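PDB 3E11: predicted zincin-like metalloprotease, which is of unknown function but is predicted to be a zincin-like metalloprotease and binds metal ions, calcium among them. Local coordinates for residues A[3-6]-A[7-11]; A[85-88]-A[89-93]. All coordinates share one frame; numbering follows the deposited sequence.

Contact 1 (A[3-6]-A[7-11]); sequences VYVD and PDRFD. With ACT (acetate ion), chain C.
Phe10 N donates to Asp6 O at 2.9 Å and closes the first turn of helix 7-19. Asp6 is the N-cap of that helix. Its carboxylate accepts a second, weak bond, from Arg9 N to Asp6 OD2 at 3.3 Å. CG of Asp6 lies between its own N and carbonyl carbon (chi1 61°), which folds the carboxylate back over the helix start. A water extends the cap: it donates to Asp6 OD2 at 2.6 Å and accepts from Asp8 N at 2.9 Å. The Arg9 guanidinium is held by salt bridges to Glu12 and Glu83. Before the helix, Val5 N donates to acetate O at 3.2 Å, and the acetate carbon lies over the centre of one face of the Tyr4 ring. The ion was probably picked up from the crystallisation medium. Asp6 OD1 rests against Arg9 CB at 3.4 Å. On the buried side, Val5 CG1 sits 3.7 Å from Phe10 CB and near the plane of the Phe10 ring, at its edge. The same methyl meets Arg9 CG. The Asp6 carboxylate thus takes up Arg9 N directly, though weakly, and Asp8 N through the water, and its negative charge probably suits the positive end of the helix dipole.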
loop_
_atom_site.group_PDB
_atom_site.type_symbol
_atom_site.label_atom_id
_atom_site.label_comp_id
_atom_site.label_asym_id
_atom_site.label_seq_id
_atom_site.Cartn_x
_atom_site.Cartn_y
_atom_site.Cartn_z
ATOM N N VAL A 3 6.561 -6.633 16.387
ATOM C CA VAL A 3 5.532 -5.857 17.057
ATOM C C VAL A 3 4.166 -6.371 16.630
ATOM O O VAL A 3 3.946 -6.703 15.466
ATOM C CB VAL A 3 5.677 -4.338 16.807
ATOM C CG1 VAL A 3 5.384 -3.940 15.361
ATOM C CG2 VAL A 3 4.796 -3.571 17.754
ATOM N N TYR A 4 3.281 -6.494 17.602
ATOM C CA TYR A 4 1.907 -6.879 17.336
ATOM C C TYR A 4 1.081 -5.599 17.173
ATOM O O TYR A 4 1.182 -4.669 17.977
ATOM C CB TYR A 4 1.336 -7.701 18.487
ATOM C CG TYR A 4 0.018 -8.360 18.153
ATOM C CD1 TYR A 4 -1.167 -7.625 18.115
ATOM C CD2 TYR A 4 -0.035 -9.709 17.854
ATOM C CE1 TYR A 4 -2.388 -8.241 17.823
ATOM C CE2 TYR A 4 -1.230 -10.328 17.553
ATOM C CZ TYR A 4 -2.405 -9.591 17.511
ATOM O OH TYR A 4 -3.595 -10.249 17.239
ATOM N N VAL A 5 0.266 -5.588 16.144
ATOM C CA VAL A 5 -0.637 -4.495 15.876
ATOM C C VAL A 5 -2.010 -5.079 15.580
ATOM O O VAL A 5 -2.205 -5.829 14.590
ATOM C CB VAL A 5 -0.159 -3.642 14.698
ATOM C CG1 VAL A 5 -1.080 -2.439 14.520
ATOM C CG2 VAL A 5 1.302 -3.185 14.879
ATOM N N ASP A 6 -2.976 -4.753 16.440
ATOM C CA ASP A 6 -4.377 -5.160 16.205
ATOM C C ASP A 6 -4.945 -4.490 14.952
ATOM O O ASP A 6 -4.454 -3.459 14.526
ATOM C CB ASP A 6 -5.259 -4.882 17.416
ATOM C CG ASP A 6 -5.320 -3.421 17.764
ATOM O OD1 ASP A 6 -4.333 -2.961 18.355
ATOM O OD2 ASP A 6 -6.348 -2.765 17.463
ATOM N N PRO A 7 -5.978 -5.079 14.349
ATOM C CA PRO A 7 -6.503 -4.554 13.063
ATOM C C PRO A 7 -6.870 -3.048 13.065
ATOM O O PRO A 7 -6.427 -2.313 12.162
ATOM C CB PRO A 7 -7.719 -5.433 12.819
ATOM C CG PRO A 7 -7.298 -6.745 13.438
ATOM C CD PRO A 7 -6.663 -6.315 14.740
ATOM N N ASP A 8 -7.625 -2.595 14.062
ATOM C CA ASP A 8 -8.031 -1.179 14.100
ATOM C C ASP A 8 -6.810 -0.282 14.154
ATOM O O ASP A 8 -6.755 0.719 13.453
ATOM C CB ASP A 8 -8.900 -0.854 15.281
ATOM C CG ASP A 8 -10.305 -1.351 15.131
ATOM O OD1 ASP A 8 -10.683 -1.871 14.058
ATOM O OD2 ASP A 8 -11.047 -1.192 16.113
ATOM N N ARG A 9 -5.833 -0.637 14.986
ATOM C CA ARG A 9 -4.601 0.168 15.080
ATOM C C ARG A 9 -3.812 0.143 13.788
ATOM O O ARG A 9 -3.266 1.165 13.351
ATOM C CB ARG A 9 -3.729 -0.321 16.239
ATOM C CG ARG A 9 -2.458 0.454 16.425
ATOM C CD ARG A 9 -2.690 1.943 16.566
ATOM N NE ARG A 9 -1.467 2.639 16.965
ATOM C CZ ARG A 9 -1.319 3.949 16.922
ATOM N NH1 ARG A 9 -2.317 4.711 16.506
ATOM N NH2 ARG A 9 -0.186 4.516 17.317
ATOM N N PHE A 10 -3.782 -1.027 13.144
ATOM C CA PHE A 10 -3.041 -1.145 11.902
ATOM C C PHE A 10 -3.632 -0.199 10.865
ATOM O O PHE A 10 -2.879 0.455 10.167
ATOM C CB PHE A 10 -2.996 -2.582 11.377
ATOM C CG PHE A 10 -1.969 -2.803 10.272
ATOM C CD1 PHE A 10 -0.667 -3.141 10.581
ATOM C CD2 PHE A 10 -2.340 -2.725 8.935
ATOM C CE1 PHE A 10 0.270 -3.389 9.612
ATOM C CE2 PHE A 10 -1.415 -2.947 7.937
ATOM C CZ PHE A 10 -0.091 -3.271 8.282
ATOM N N ASP A 11 -4.964 -0.097 10.816
ATOM C CA ASP A 11 -5.630 0.879 9.943
ATOM C C ASP A 11 -5.159 2.322 10.159
ATOM O O ASP A 11 -4.926 3.054 9.201
ATOM C CB ASP A 11 -7.152 0.786 10.064
ATOM C CG ASP A 11 -7.689 -0.521 9.548
ATOM O OD1 ASP A 11 -6.994 -1.132 8.726
ATOM O OD2 ASP A 11 -8.790 -0.934 9.991
HETATM C C ACT C . -0.544 -8.994 13.842
HETATM O O ACT C . 0.252 -8.043 14.140
HETATM O OXT ACT C . -1.736 -8.681 13.562
HETATM C CH3 ACT C . -0.123 -10.439 13.835
HETATM O O HOH W 1 -8.490 -3.860 16.504
#

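Contact 2 (A[85-88]-A[89-93]); sequences EVID and EVRKT
Asp88 and Arg91 form a local salt bridge three residues apart on helix 83-101, on the part of the helix that packs against helix 7-19. The backbone is bonded turn to turn, as from Arg91 N to Ile87 O at 2.8 Å. The bridge is long: Asp88 OD1 stands 3.6 Å from Arg91 NH1, with the carboxylate and guanidinium planes 55° apart. A water in the guanidinium plane accepts from Arg91 NH1 at 3.0 Å and gives a weak bond to Asp88 OD1. Ile87 CG2 lies over one guanidinium face, 3.5 Å from Arg91 NH2. The bend at chi3 (-71°) turns the Arg91 chain so that Ile87 and Arg91 run side by side. Farther along, this helix carries an HExxH sequence (His96, Glu97, His100), consistent with the metal-binding motif of zincins, though no metal is bound to it in this model. Arg91 NE and NH2 donate to the backbone oxygens of Ala17 and Glu16, near Asp19, a calcium-binding residue whose site holds no calcium here. A leucine in place of Arg91 would probably leave those two carbonyls without these side-chain donors and Asp88 without its charge partner. On the buried side Val86 CG1 meets Val90 CG2 at 4.1 Å. Glu89 O accepts from both Thr93 N and Thr93 OG1.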
loop_
_atom_site.group_PDB
_atom_site.type_symbol
_atom_site.label_atom_id
_atom_site.label_comp_id
_atom_site.label_asym_id
_atom_site.label_seq_id
_atom_site.Cartn_x
_atom_site.Cartn_y
_atom_site.Cartn_z
ATOM N N GLU A 85 8.218 1.681 12.630
ATOM C CA GLU A 85 8.772 0.797 11.585
ATOM C C GLU A 85 7.652 0.277 10.704
ATOM O O GLU A 85 7.807 0.187 9.488
ATOM C CB GLU A 85 9.593 -0.351 12.159
ATOM C CG GLU A 85 10.901 0.125 12.763
ATOM C CD GLU A 85 11.822 -0.992 13.227
ATOM O OE1 GLU A 85 11.471 -2.179 13.167
ATOM O OE2 GLU A 85 12.935 -0.650 13.660
ATOM N N VAL A 86 6.517 -0.047 11.308
ATOM C CA VAL A 86 5.336 -0.504 10.550
ATOM C C VAL A 86 4.874 0.592 9.571
ATOM O O VAL A 86 4.648 0.322 8.385
ATOM C CB VAL A 86 4.136 -0.936 11.450
ATOM C CG1 VAL A 86 2.905 -1.227 10.598
ATOM C CG2 VAL A 86 4.478 -2.168 12.227
ATOM N N ILE A 87 4.733 1.811 10.065
ATOM C CA ILE A 87 4.348 2.952 9.220
ATOM C C ILE A 87 5.278 3.060 8.014
ATOM O O ILE A 87 4.817 3.163 6.844
ATOM C CB ILE A 87 4.344 4.294 10.020
ATOM C CG1 ILE A 87 3.176 4.317 11.034
ATOM C CG2 ILE A 87 4.191 5.458 9.069
ATOM C CD1 ILE A 87 3.311 5.339 12.152
ATOM N N ASP A 88 6.580 3.028 8.296
ATOM C CA ASP A 88 7.612 3.144 7.258
ATOM C C ASP A 88 7.522 2.027 6.229
ATOM O O ASP A 88 7.609 2.263 5.022
ATOM C CB ASP A 88 8.998 3.141 7.875
ATOM C CG ASP A 88 9.307 4.426 8.562
ATOM O OD1 ASP A 88 8.564 5.383 8.357
ATOM O OD2 ASP A 88 10.275 4.489 9.335
ATOM N N GLU A 89 7.344 0.818 6.730
ATOM C CA GLU A 89 7.256 -0.340 5.893
ATOM C C GLU A 89 6.003 -0.316 5.035
ATOM O O GLU A 89 6.042 -0.674 3.860
ATOM C CB GLU A 89 7.315 -1.604 6.742
ATOM C CG GLU A 89 7.758 -2.827 5.977
ATOM C CD GLU A 89 9.137 -2.654 5.350
ATOM O OE1 GLU A 89 10.026 -2.075 5.981
ATOM O OE2 GLU A 89 9.315 -3.072 4.213
ATOM N N VAL A 90 4.888 0.048 5.633
ATOM C CA VAL A 90 3.650 0.230 4.854
ATOM C C VAL A 90 3.821 1.311 3.764
ATOM O O VAL A 90 3.453 1.093 2.591
ATOM C CB VAL A 90 2.440 0.557 5.731
ATOM C CG1 VAL A 90 1.174 0.890 4.848
ATOM C CG2 VAL A 90 2.093 -0.617 6.647
ATOM N N ARG A 91 4.385 2.458 4.137
ATOM C CA ARG A 91 4.604 3.541 3.189
ATOM C C ARG A 91 5.480 3.061 2.039
ATOM O O ARG A 91 5.170 3.296 0.873
ATOM C CB ARG A 91 5.240 4.760 3.874
ATOM C CG ARG A 91 5.220 6.008 3.010
ATOM C CD ARG A 91 5.791 7.170 3.781
ATOM N NE ARG A 91 4.898 7.627 4.863
ATOM C CZ ARG A 91 5.282 7.873 6.121
ATOM N NH1 ARG A 91 6.550 7.683 6.509
ATOM N NH2 ARG A 91 4.393 8.311 7.011
ATOM N N LYS A 92 6.570 2.372 2.377
ATOM C CA LYS A 92 7.520 1.937 1.375
ATOM C C LYS A 92 6.822 0.976 0.411
ATOM O O LYS A 92 7.030 1.050 -0.785
ATOM C CB LYS A 92 8.742 1.300 2.015
ATOM C CG LYS A 92 9.613 0.548 1.068
ATOM C CD LYS A 92 10.820 -0.067 1.781
ATOM C CE LYS A 92 11.536 -1.025 0.839
ATOM N NZ LYS A 92 12.818 -1.549 1.393
ATOM N N THR A 93 5.963 0.127 0.950
ATOM C CA THR A 93 5.238 -0.860 0.162
ATOM C C THR A 93 4.250 -0.230 -0.829
ATOM O O THR A 93 4.251 -0.584 -2.009
ATOM C CB THR A 93 4.523 -1.865 1.086
ATOM O OG1 THR A 93 5.509 -2.550 1.858
ATOM C CG2 THR A 93 3.692 -2.879 0.287
HETATM O O HOH W 2 10.361 -0.162 8.608
HETATM O O HOH W 3 8.848 6.355 5.127
#

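Contact 1 lies toward the periphery of the chain and contact 2 nearer its centre, yet both are partly buried. Their centres are about 13 Å apart, and their apolar faces meet. Phe10 CE1 packs on Val86 CG1 at 3.5 Å, and Phe10 CZ reaches Val90 CG2 at 3.8 Å. Val3 CG1 also touches Val86 CG2. Helices 7-19 and 83-101 are thus joined through residues of both contacts. The polar chemistry differs with place. Contact 1 starts a helix with a backbone bond and a weak carboxylate cap. Contact 2 is mid-helix, its backbone bonded turn to turn and Arg91 tied to Asp88 and to carbonyls of helix 7-19.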